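PDB 3ZY2: putative gdp-fucose protein o-fucosyltransferase 1 from Caenorhabditis elegans, which belongs to the GDP-fucose protein O-fucosyltransferase family of the GT-B clan and has guanosine-5'-diphosphate bound in this structure. Local coordinates for residues 21-26 with 45-50; 14-19 with 120-125; 211-216 with 319-324. All blocks are in the same frame, centred on the assembly; numbering follows the deposited sequence.

Contact 1 of 3, residues 21-26 with 45-50; sequences GNQVDQ and NFIEFK. With GDP (guanosine-5'-diphosphate), chain C.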
loop_
_atom_site.group_PDB
_atom_site.type_symbol
_atom_site.label_atom_id
_atom_site.label_comp_id
_atom_site.label_asym_id
_atom_site.label_seq_id
_atom_site.Cartn_x
_atom_site.Cartn_y
_atom_site.Cartn_z
ATOM N N GLY A 21 -17.143 -5.188 10.522
ATOM C CA GLY A 21 -17.501 -5.763 9.225
ATOM C C GLY A 21 -16.318 -5.790 8.274
ATOM O O GLY A 21 -16.127 -6.766 7.557
ATOM N N ASN A 22 -15.518 -4.732 8.260
ATOM C CA ASN A 22 -14.304 -4.722 7.422
ATOM C C ASN A 22 -13.275 -5.763 7.879
ATOM O O ASN A 22 -12.634 -6.429 7.048
ATOM C CB ASN A 22 -13.610 -3.337 7.434
ATOM C CG ASN A 22 -14.411 -2.209 6.751
ATOM O OD1 ASN A 22 -13.898 -1.089 6.658
ATOM N ND2 ASN A 22 -15.634 -2.476 6.304
ATOM N N GLN A 23 -13.145 -5.944 9.192
ATOM C CA GLN A 23 -12.147 -6.845 9.754
ATOM C C GLN A 23 -12.501 -8.279 9.409
ATOM O O GLN A 23 -11.625 -9.069 9.014
ATOM C CB GLN A 23 -12.102 -6.699 11.259
ATOM C CG GLN A 23 -11.568 -5.339 11.702
ATOM C CD GLN A 23 -11.824 -5.084 13.156
ATOM O OE1 GLN A 23 -11.791 -6.009 13.982
ATOM N NE2 GLN A 23 -12.113 -3.807 13.498
ATOM N N VAL A 24 -13.786 -8.629 9.562
ATOM C CA VAL A 24 -14.235 -9.976 9.216
ATOM C C VAL A 24 -14.090 -10.208 7.712
ATOM O O VAL A 24 -13.670 -11.274 7.294
ATOM C CB VAL A 24 -15.681 -10.230 9.677
ATOM C CG1 VAL A 24 -16.183 -11.590 9.192
ATOM C CG2 VAL A 24 -15.752 -10.176 11.210
ATOM N N ASP A 25 -14.428 -9.198 6.904
ATOM C CA ASP A 25 -14.346 -9.285 5.433
ATOM C C ASP A 25 -12.918 -9.652 4.980
ATOM O O ASP A 25 -12.723 -10.560 4.154
ATOM C CB ASP A 25 -14.833 -7.961 4.834
ATOM C CG ASP A 25 -15.425 -8.127 3.467
ATOM O OD1 ASP A 25 -16.173 -9.108 3.252
ATOM O OD2 ASP A 25 -15.139 -7.280 2.610
ATOM N N GLN A 26 -11.924 -9.000 5.577
ATOM C CA GLN A 26 -10.528 -9.307 5.234
ATOM C C GLN A 26 -10.102 -10.627 5.877
ATOM O O GLN A 26 -9.348 -11.394 5.277
ATOM C CB GLN A 26 -9.602 -8.166 5.673
ATOM C CG GLN A 26 -9.703 -6.947 4.768
ATOM C CD GLN A 26 -8.510 -6.031 4.943
ATOM O OE1 GLN A 26 -8.352 -5.417 5.989
ATOM N NE2 GLN A 26 -7.656 -5.947 3.925
ATOM N N ASN A 45 -6.743 -10.721 17.124
ATOM C CA ASN A 45 -7.633 -9.944 17.987
ATOM C C ASN A 45 -8.438 -9.044 17.078
ATOM O O ASN A 45 -7.886 -8.400 16.150
ATOM C CB ASN A 45 -6.838 -9.081 18.946
ATOM C CG ASN A 45 -6.140 -9.890 20.024
ATOM O OD1 ASN A 45 -6.642 -10.937 20.492
ATOM N ND2 ASN A 45 -4.985 -9.394 20.447
ATOM N N PHE A 46 -9.747 -9.015 17.291
ATOM C CA PHE A 46 -10.555 -7.986 16.625
ATOM C C PHE A 46 -10.450 -6.663 17.346
ATOM O O PHE A 46 -9.917 -6.607 18.438
ATOM C CB PHE A 46 -12.010 -8.461 16.488
ATOM C CG PHE A 46 -12.142 -9.642 15.568
ATOM C CD1 PHE A 46 -12.085 -9.432 14.188
ATOM C CD2 PHE A 46 -12.295 -10.944 16.068
ATOM C CE1 PHE A 46 -12.193 -10.515 13.276
ATOM C CE2 PHE A 46 -12.396 -12.042 15.142
ATOM C CZ PHE A 46 -12.351 -11.804 13.767
ATOM N N ILE A 47 -10.923 -5.604 16.714
ATOM C CA ILE A 47 -10.656 -4.269 17.204
ATOM C C ILE A 47 -11.948 -3.490 17.332
ATOM O O ILE A 47 -12.749 -3.450 16.404
ATOM C CB ILE A 47 -9.669 -3.546 16.263
ATOM C CG1 ILE A 47 -8.349 -4.334 16.151
ATOM C CG2 ILE A 47 -9.360 -2.150 16.810
ATOM C CD1 ILE A 47 -7.321 -3.749 15.194
ATOM N N GLU A 48 -12.132 -2.858 18.498
ATOM C CA GLU A 48 -13.273 -1.976 18.780
ATOM C C GLU A 48 -12.779 -0.567 18.976
ATOM O O GLU A 48 -11.788 -0.355 19.666
ATOM C CB GLU A 48 -14.002 -2.440 20.039
ATOM C CG GLU A 48 -14.857 -3.676 19.819
ATOM C CD GLU A 48 -15.583 -4.104 21.069
ATOM O OE1 GLU A 48 -15.499 -3.429 22.124
ATOM O OE2 GLU A 48 -16.244 -5.140 21.031
ATOM N N PHE A 49 -13.482 0.396 18.402
ATOM C CA PHE A 49 -13.091 1.789 18.518
ATOM C C PHE A 49 -14.018 2.653 19.363
ATOM O O PHE A 49 -13.665 3.807 19.661
ATOM C CB PHE A 49 -12.960 2.420 17.133
ATOM C CG PHE A 49 -11.893 1.810 16.283
ATOM C CD1 PHE A 49 -10.554 2.080 16.502
ATOM C CD2 PHE A 49 -12.242 0.957 15.242
ATOM C CE1 PHE A 49 -9.572 1.511 15.695
ATOM C CE2 PHE A 49 -11.269 0.379 14.421
ATOM C CZ PHE A 49 -9.933 0.658 14.644
ATOM N N LYS A 50 -15.172 2.126 19.766
ATOM C CA LYS A 50 -16.174 2.942 20.472
ATOM C C LYS A 50 -15.895 2.995 21.986
ATOM O O LYS A 50 -16.734 2.665 22.822
ATOM C CB LYS A 50 -17.610 2.523 20.067
ATOM C CG LYS A 50 -18.440 1.585 20.992
ATOM C CD LYS A 50 -17.734 0.292 21.437
ATOM C CE LYS A 50 -17.742 -0.785 20.365
ATOM N NZ LYS A 50 -16.746 -0.470 19.315
HETATM P PB GDP C . -19.918 -0.924 7.560
HETATM O O1B GDP C . -21.330 -1.062 7.996
HETATM O O2B GDP C . -19.158 -1.686 6.428
HETATM O O3B GDP C . -19.079 0.296 8.282
HETATM O O3A GDP C . -19.626 -1.993 8.875
HETATM P PA GDP C . -18.214 -2.036 9.853
HETATM O O1A GDP C . -19.012 -3.275 10.784
HETATM O O2A GDP C . -16.990 -2.167 9.353
HETATM O "O5'" GDP C . -18.581 -0.366 10.395
HETATM C "C5'" GDP C . -19.639 -0.713 11.050
HETATM C "C4'" GDP C . -19.948 -0.365 12.312
HETATM O "O4'" GDP C . -20.749 0.535 12.966
HETATM C "C3'" GDP C . -20.099 -1.610 12.908
HETATM O "O3'" GDP C . -18.887 -2.625 13.626
HETATM C "C2'" GDP C . -20.805 -1.359 14.970
HETATM O "O2'" GDP C . -19.663 -0.988 15.604
HETATM C "C1'" GDP C . -21.583 -0.218 14.337
HETATM N N9 GDP C . -22.662 -0.741 13.875
HETATM C C8 GDP C . -23.193 -0.833 12.131
HETATM N N7 GDP C . -24.244 -1.438 12.585
HETATM C C5 GDP C . -24.623 -1.769 13.756
HETATM C C6 GDP C . -25.815 -2.510 14.780
HETATM O O6 GDP C . -26.651 -2.882 14.096
HETATM N N1 GDP C . -25.429 -2.415 15.780
HETATM C C2 GDP C . -24.522 -2.015 16.530
HETATM N N2 GDP C . -24.356 -2.032 17.513
HETATM N N3 GDP C . -23.217 -1.271 16.050
HETATM C C4 GDP C . -23.406 -1.215 14.620
#

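Contact 2 of 3, residues 14-19 with 120-125; sequences CPCMGR and NPFGPY. With GDP (guanosine-5'-diphosphate), chain C.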
loop_
_atom_site.group_PDB
_atom_site.type_symbol
_atom_site.label_atom_id
_atom_site.label_comp_id
_atom_site.label_asym_id
_atom_site.label_seq_id
_atom_site.Cartn_x
_atom_site.Cartn_y
_atom_site.Cartn_z
ATOM N N CYS A 14 -2.624 -8.041 11.760
ATOM C CA CYS A 14 -3.578 -7.090 12.315
ATOM C C CYS A 14 -4.729 -6.869 11.340
ATOM O O CYS A 14 -4.468 -6.513 10.177
ATOM C CB CYS A 14 -2.921 -5.740 12.577
ATOM S SG CYS A 14 -4.114 -4.590 13.315
ATOM N N PRO A 15 -5.990 -7.033 11.811
ATOM C CA PRO A 15 -7.123 -6.609 10.996
ATOM C C PRO A 15 -7.253 -5.106 11.199
ATOM O O PRO A 15 -8.143 -4.628 11.908
ATOM C CB PRO A 15 -8.316 -7.362 11.604
ATOM C CG PRO A 15 -7.926 -7.668 12.999
ATOM C CD PRO A 15 -6.416 -7.518 13.142
ATOM N N CYS A 16 -6.332 -4.378 10.583
ATOM C CA CYS A 16 -6.070 -2.998 10.978
ATOM C C CYS A 16 -6.809 -1.975 10.143
ATOM O O CYS A 16 -6.522 -0.782 10.228
ATOM C CB CYS A 16 -4.557 -2.729 10.939
ATOM S SG CYS A 16 -3.700 -2.794 12.547
ATOM N N MET A 17 -7.758 -2.452 9.352
ATOM C CA MET A 17 -8.578 -1.565 8.552
ATOM C C MET A 17 -10.058 -1.659 8.871
ATOM O O MET A 17 -10.673 -2.720 8.793
ATOM C CB MET A 17 -8.365 -1.810 7.071
ATOM C CG MET A 17 -9.156 -0.842 6.253
ATOM S SD MET A 17 -8.689 -0.825 4.539
ATOM C CE MET A 17 -9.314 -2.407 4.028
ATOM N N GLY A 18 -10.611 -0.514 9.242
ATOM C CA GLY A 18 -12.038 -0.391 9.478
ATOM C C GLY A 18 -12.571 -1.085 10.723
ATOM O O GLY A 18 -11.824 -1.615 11.555
ATOM N N ARG A 19 -13.889 -1.039 10.864
ATOM C CA ARG A 19 -14.575 -1.631 11.998
ATOM C C ARG A 19 -14.920 -3.094 11.734
ATOM O O ARG A 19 -14.364 -3.695 10.813
ATOM C CB ARG A 19 -15.779 -0.780 12.342
ATOM C CG ARG A 19 -15.284 0.606 12.832
ATOM C CD ARG A 19 -16.162 1.672 12.233
ATOM N NE ARG A 19 -17.139 2.012 13.232
ATOM C CZ ARG A 19 -18.262 2.695 13.042
ATOM N NH1 ARG A 19 -18.640 3.112 11.831
ATOM N NH2 ARG A 19 -19.021 2.927 14.102
ATOM N N ASN A 120 -2.936 4.436 14.389
ATOM C CA ASN A 120 -3.906 3.675 15.166
ATOM C C ASN A 120 -4.837 2.988 14.164
ATOM O O ASN A 120 -5.359 3.648 13.257
ATOM C CB ASN A 120 -4.680 4.643 16.069
ATOM C CG ASN A 120 -5.263 3.974 17.322
ATOM O OD1 ASN A 120 -6.013 3.003 17.242
ATOM N ND2 ASN A 120 -4.952 4.545 18.485
ATOM N N PRO A 121 -5.098 1.677 14.329
ATOM C CA PRO A 121 -4.805 0.788 15.460
ATOM C C PRO A 121 -3.487 0.031 15.378
ATOM O O PRO A 121 -3.256 -0.839 16.196
ATOM C CB PRO A 121 -5.962 -0.214 15.409
ATOM C CG PRO A 121 -6.242 -0.343 13.932
ATOM C CD PRO A 121 -6.023 1.039 13.367
ATOM N N PHE A 122 -2.634 0.380 14.416
ATOM C CA PHE A 122 -1.373 -0.327 14.173
ATOM C C PHE A 122 -0.496 -0.425 15.432
ATOM O O PHE A 122 -0.095 -1.527 15.832
ATOM C CB PHE A 122 -0.612 0.351 13.015
ATOM C CG PHE A 122 -1.417 0.446 11.756
ATOM C CD1 PHE A 122 -1.491 -0.643 10.892
ATOM C CD2 PHE A 122 -2.127 1.613 11.450
ATOM C CE1 PHE A 122 -2.234 -0.575 9.734
ATOM C CE2 PHE A 122 -2.892 1.688 10.284
ATOM C CZ PHE A 122 -2.942 0.595 9.428
ATOM N N GLY A 123 -0.207 0.723 16.035
ATOM C CA GLY A 123 0.513 0.802 17.309
ATOM C C GLY A 123 -0.095 -0.032 18.426
ATOM O O GLY A 123 0.547 -0.981 18.878
ATOM N N PRO A 124 -1.322 0.318 18.877
ATOM C CA PRO A 124 -1.967 -0.405 19.985
ATOM C C PRO A 124 -2.122 -1.917 19.765
ATOM O O PRO A 124 -1.981 -2.681 20.726
ATOM C CB PRO A 124 -3.331 0.288 20.119
ATOM C CG PRO A 124 -3.067 1.683 19.616
ATOM C CD PRO A 124 -2.117 1.497 18.477
ATOM N N TYR A 125 -2.381 -2.351 18.529
ATOM C CA TYR A 125 -2.506 -3.782 18.230
ATOM C C TYR A 125 -1.243 -4.566 18.555
ATOM O O TYR A 125 -1.279 -5.555 19.308
ATOM C CB TYR A 125 -2.887 -4.004 16.777
ATOM C CG TYR A 125 -3.227 -5.434 16.479
ATOM C CD1 TYR A 125 -4.541 -5.877 16.600
ATOM C CD2 TYR A 125 -2.250 -6.338 16.048
ATOM C CE1 TYR A 125 -4.881 -7.180 16.334
ATOM C CE2 TYR A 125 -2.585 -7.656 15.750
ATOM C CZ TYR A 125 -3.902 -8.071 15.910
ATOM O OH TYR A 125 -4.257 -9.359 15.604
HETATM P PB GDP C . -19.918 -0.924 7.560
HETATM O O1B GDP C . -21.330 -1.062 7.996
HETATM O O2B GDP C . -19.158 -1.686 6.428
HETATM O O3B GDP C . -19.079 0.296 8.282
HETATM O O3A GDP C . -19.626 -1.993 8.875
HETATM P PA GDP C . -18.214 -2.036 9.853
HETATM O O1A GDP C . -19.012 -3.275 10.784
HETATM O O2A GDP C . -16.990 -2.167 9.353
HETATM O "O5'" GDP C . -18.581 -0.366 10.395
HETATM C "C5'" GDP C . -19.639 -0.713 11.050
HETATM C "C4'" GDP C . -19.948 -0.365 12.312
HETATM O "O4'" GDP C . -20.749 0.535 12.966
HETATM C "C3'" GDP C . -20.099 -1.610 12.908
HETATM O "O3'" GDP C . -18.887 -2.625 13.626
HETATM C "C2'" GDP C . -20.805 -1.359 14.970
HETATM O "O2'" GDP C . -19.663 -0.988 15.604
HETATM C "C1'" GDP C . -21.583 -0.218 14.337
HETATM N N9 GDP C . -22.662 -0.741 13.875
HETATM C C8 GDP C . -23.193 -0.833 12.131
HETATM N N7 GDP C . -24.244 -1.438 12.585
HETATM C C5 GDP C . -24.623 -1.769 13.756
HETATM C C6 GDP C . -25.815 -2.510 14.780
HETATM O O6 GDP C . -26.651 -2.882 14.096
HETATM N N1 GDP C . -25.429 -2.415 15.780
HETATM C C2 GDP C . -24.522 -2.015 16.530
HETATM N N2 GDP C . -24.356 -2.032 17.513
HETATM N N3 GDP C . -23.217 -1.271 16.050
HETATM C C4 GDP C . -23.406 -1.215 14.620
#

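Contact 3 of 3, residues 211-216 with 319-324; sequences KPFVAV and LAIMGR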
loop_
_atom_site.group_PDB
_atom_site.type_symbol
_atom_site.label_atom_id
_atom_site.label_comp_id
_atom_site.label_asym_id
_atom_site.label_seq_id
_atom_site.Cartn_x
_atom_site.Cartn_y
_atom_site.Cartn_z
ATOM N N LYS A 211 -42.236 -15.914 16.653
ATOM C CA LYS A 211 -41.849 -16.388 15.319
ATOM C C LYS A 211 -43.064 -16.599 14.419
ATOM O O LYS A 211 -44.161 -16.892 14.893
ATOM C CB LYS A 211 -41.050 -17.674 15.451
ATOM C CG LYS A 211 -39.612 -17.403 16.014
ATOM C CD LYS A 211 -38.838 -18.679 16.353
ATOM C CE LYS A 211 -38.384 -19.454 15.098
ATOM N NZ LYS A 211 -37.446 -18.658 14.250
ATOM N N PRO A 212 -42.867 -16.429 13.101
ATOM C CA PRO A 212 -41.595 -16.068 12.445
ATOM C C PRO A 212 -41.298 -14.585 12.597
ATOM O O PRO A 212 -42.223 -13.772 12.701
ATOM C CB PRO A 212 -41.855 -16.402 10.974
ATOM C CG PRO A 212 -43.340 -16.374 10.796
ATOM C CD PRO A 212 -43.985 -16.630 12.144
ATOM N N PHE A 213 -40.019 -14.238 12.689
ATOM C CA PHE A 213 -39.647 -12.817 12.851
ATOM C C PHE A 213 -38.779 -12.318 11.725
ATOM O O PHE A 213 -37.984 -13.076 11.134
ATOM C CB PHE A 213 -39.039 -12.477 14.247
ATOM C CG PHE A 213 -37.600 -12.912 14.461
ATOM C CD1 PHE A 213 -37.306 -14.191 14.932
ATOM C CD2 PHE A 213 -36.551 -12.002 14.300
ATOM C CE1 PHE A 213 -35.979 -14.569 15.192
ATOM C CE2 PHE A 213 -35.209 -12.374 14.552
ATOM C CZ PHE A 213 -34.921 -13.658 15.003
ATOM N N VAL A 214 -38.986 -11.047 11.402
ATOM C CA VAL A 214 -38.150 -10.329 10.440
ATOM C C VAL A 214 -37.101 -9.577 11.237
ATOM O O VAL A 214 -37.448 -8.869 12.170
ATOM C CB VAL A 214 -38.957 -9.278 9.621
ATOM C CG1 VAL A 214 -38.057 -8.565 8.610
ATOM C CG2 VAL A 214 -40.094 -9.929 8.835
ATOM N N ALA A 215 -35.827 -9.748 10.892
ATOM C CA ALA A 215 -34.742 -8.922 11.462
ATOM C C ALA A 215 -34.266 -7.950 10.417
ATOM O O ALA A 215 -34.088 -8.346 9.244
ATOM C CB ALA A 215 -33.568 -9.810 11.924
ATOM N N VAL A 216 -34.039 -6.711 10.836
ATOM C CA VAL A 216 -33.587 -5.656 9.905
ATOM C C VAL A 216 -32.348 -4.971 10.454
ATOM O O VAL A 216 -32.232 -4.776 11.660
ATOM C CB VAL A 216 -34.693 -4.604 9.591
ATOM C CG1 VAL A 216 -35.946 -5.293 9.090
ATOM C CG2 VAL A 216 -34.982 -3.737 10.814
ATOM N N LEU A 319 -25.738 -9.352 15.448
ATOM C CA LEU A 319 -25.417 -10.161 14.268
ATOM C C LEU A 319 -25.954 -11.595 14.404
ATOM O O LEU A 319 -26.507 -12.177 13.444
ATOM C CB LEU A 319 -23.888 -10.197 14.054
ATOM C CG LEU A 319 -23.295 -8.869 13.542
ATOM C CD1 LEU A 319 -21.799 -8.919 13.719
ATOM C CD2 LEU A 319 -23.636 -8.625 12.069
ATOM N N ALA A 320 -25.752 -12.186 15.582
ATOM C CA ALA A 320 -26.190 -13.550 15.822
ATOM C C ALA A 320 -27.713 -13.670 15.701
ATOM O O ALA A 320 -28.215 -14.611 15.075
ATOM C CB ALA A 320 -25.707 -14.018 17.197
ATOM N N ILE A 321 -28.439 -12.719 16.288
ATOM C CA ILE A 321 -29.913 -12.717 16.201
ATOM C C ILE A 321 -30.361 -12.619 14.753
ATOM O O ILE A 321 -31.246 -13.330 14.324
ATOM C CB ILE A 321 -30.533 -11.591 17.058
ATOM C CG1 ILE A 321 -30.322 -11.891 18.554
ATOM C CG2 ILE A 321 -32.049 -11.418 16.764
ATOM C CD1 ILE A 321 -30.535 -10.698 19.432
ATOM N N MET A 322 -29.737 -11.725 13.989
ATOM C CA MET A 322 -30.121 -11.570 12.586
ATOM C C MET A 322 -29.822 -12.837 11.804
ATOM O O MET A 322 -30.556 -13.167 10.866
ATOM C CB MET A 322 -29.428 -10.338 11.973
ATOM C CG MET A 322 -29.878 -9.005 12.618
ATOM S SD MET A 322 -29.329 -7.502 11.759
ATOM C CE MET A 322 -27.672 -7.480 12.431
ATOM N N GLY A 323 -28.753 -13.554 12.162
ATOM C CA GLY A 323 -28.429 -14.818 11.466
ATOM C C GLY A 323 -29.474 -15.890 11.742
ATOM O O GLY A 323 -29.662 -16.813 10.914
ATOM N N ARG A 324 -30.180 -15.765 12.873
ATOM C CA ARG A 324 -31.209 -16.743 13.292
ATOM C C ARG A 324 -32.623 -16.398 12.845
ATOM O O ARG A 324 -33.544 -17.212 13.025
ATOM C CB ARG A 324 -31.203 -16.885 14.819
ATOM C CG ARG A 324 -29.895 -17.498 15.313
ATOM C CD ARG A 324 -29.834 -17.591 16.846
ATOM N NE ARG A 324 -30.633 -18.709 17.310
ATOM C CZ ARG A 324 -30.197 -19.966 17.443
ATOM N NH1 ARG A 324 -28.937 -20.304 17.169
ATOM N NH2 ARG A 324 -31.042 -20.901 17.854
HETATM O O HOH W 1 -34.938 -18.042 15.459
#

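Contact 1 of 3, residues 21-26 with 45-50
Gln23 and Phe46 mark the closest backbone approach, where helix 21-26 runs almost antiparallel to strand 46-48, at 168° and with the axes 8.9 Å apart. Gln23 carries the contact. Its chain is extended beyond CG (chi2 167°), long enough to set the amide against the backbone of Ile47 and bond it twice: Ile47 N donates to Gln23 OE1 (2.9 Å), and Gln23 NE2 donates almost straight to Ile47 O (3.0 Å, 170° at the hydrogen). Glutamine suits the place because one flat group offers both an acceptor and a donor. Phe46 slides past it in the opposite direction, its ring nearly coplanar with the amide and its edge atom CD1 3.4 Å from Gln23 OE1. Val24 CG2 adds an apolar touch on Phe46 CE1 at 4.1 Å. Near the start of the helix Gly21 N gives a hydrogen bond to O1A of GDP (2.7 Å); glycine, with no CB, lets the oxygen come this close. Strand 55-57 pairs with Phe46 and Glu48, while Gln23 serves the N-H and C=O of Ile47 between them. With NE2 also bonded to Gly18 O, the buried amide is gripped at both ends, which fixes its flip.

Contact 2 of 3, residues 14-19 with 120-125
Cys14 and Cys16 meet Phe122 and Tyr125 through sulfur-aromatic contacts. Cys14 SG, anti to its backbone N (chi1 -178°), lies over one face of the Tyr125 ring, 3.6 Å from the centroid and displaced toward the rim near CG. Cys16 SG approaches the Phe122 ring obliquely, 4.1 Å from its centroid. The two sulfurs are joined in a disulfide, so a single S-S bridge serves both rings of the first helical turn; polarisable sulfur suits such close packing against aromatic rings.

CH-pi and apolar contacts fill in around the bridge. Cys14 CB also sits over the Tyr125 face, 3.8 Å from the centroid, while Pro15 CD touches Tyr125 CE1 at 3.6 Å, the two side chains crossing at about a right angle. Cys16 CB comes to 3.4 Å from Phe122 CE1, and Cys16 SG rests on Pro121 CG at 3.8 Å. Pro121, preceded by a cis peptide bond, occupies the N-cap position, and its carbonyl O accepts from Tyr125 N.

Backbone turns and polar groups set the loop's course. Pro15 centres an inverse gamma turn closed by a weak bond from Cys16 N to Cys14 O, a tight bend that a residue with restricted phi readily adopts. Tyr125 OH bonds to Asn45 N, and Gly18 takes a positive phi that glycine tolerates easily. Gln103 of the second subunit packs on Pro121 and Phe122.

Toward the ligand, Arg19 lays one face of its guanidinium over O4' of GDP, with NH2 3.2 Å from that atom. Segment 14-19 is the loop from strand 10-13 to helix 20-37, a beta-alpha connection at the C-terminal end of a strand of the parallel sheet, where Rossmann-like domains commonly bind their ligands.

Contact 3 of 3, residues 211-216 with 319-324
Lys211 reaches Arg324 through a water: Lys211 NZ donates to it (2.9 Å) and the water donates on to the backbone carbonyl, Arg324 O (2.9 Å). The ammonium group also has a stronger partner, Asp326, with which it makes a salt bridge just beyond the helical segment. A long, flexible lysine suits this exposed rim, since its bent end can serve the carboxylate and the water together. A cis peptide bond then leads into Pro212.

Phe213 brings the first apolar contact. Its CB points alongside the helix, but with CG set between the backbone N and the carbonyl carbon (chi1 76°) the end of the ring comes nearer to it. The ring crosses the side chain of Ile321 at about a right angle; CE2 of Phe213 meets CG2 of Ile321 at 4.0 Å, and the ring turns its edge to Ile321 O, which lies near the ring plane, 3.8 Å from Phe213 CZ. Ile205 of helix 195-208 also packs on this phenylalanine.

Strand 213-218 is the middle one of a five-stranded parallel sheet, with 282-287 and 327-330 as its neighbours. Helix 315-324 lies against it, coming after strand 307-308 at one edge and before strand 327-330, so it forms the helical part of a beta-alpha-beta crossover that passes over the intervening strands, as in a Rossmann-like GT-B domain. The short axes come within 8.0 Å at an angle of 137°.

Ala215 points toward the helix at its nearest backbone approach, 5.4 Å between its CA and that of Met322. Its CB packs on Met322 CG at 3.8 Å; a residue with only a methyl group lets the helix come this close to the sheet. At Val216, whose CB points away from the helix, it is the carbonyl that takes part: Met322 SD lies 4.0 Å from Val216 O, while the valine side chain packs on Val285 of the adjoining strand.

Overall arrangement
Contacts 1 and 2 form one continuous region, their centres 8 Å apart, in the half of the protein built on strand 10-13. Besides the bonds that Gln23 and Tyr125 make between them, Asn45 O packs on Pro15 CG at 3.2 Å and Asn22 CB on Met17 O at 3.3 Å. Both touch GDP, contact 1 through Gly21 and Asn22 and contact 2 through Arg19. Contact 3 belongs to the other parallel sheet, its centre about 22 Å from that of contact 1 and 30 Å from that of contact 2, with no direct touch. The side chain of Met322 nevertheless comes to about 5 Å from GDP, so the nucleotide lies between the two sheet regions, consistent with the cleft of a GT-B fold; His217, Arg219 and Thr335 also bond to it.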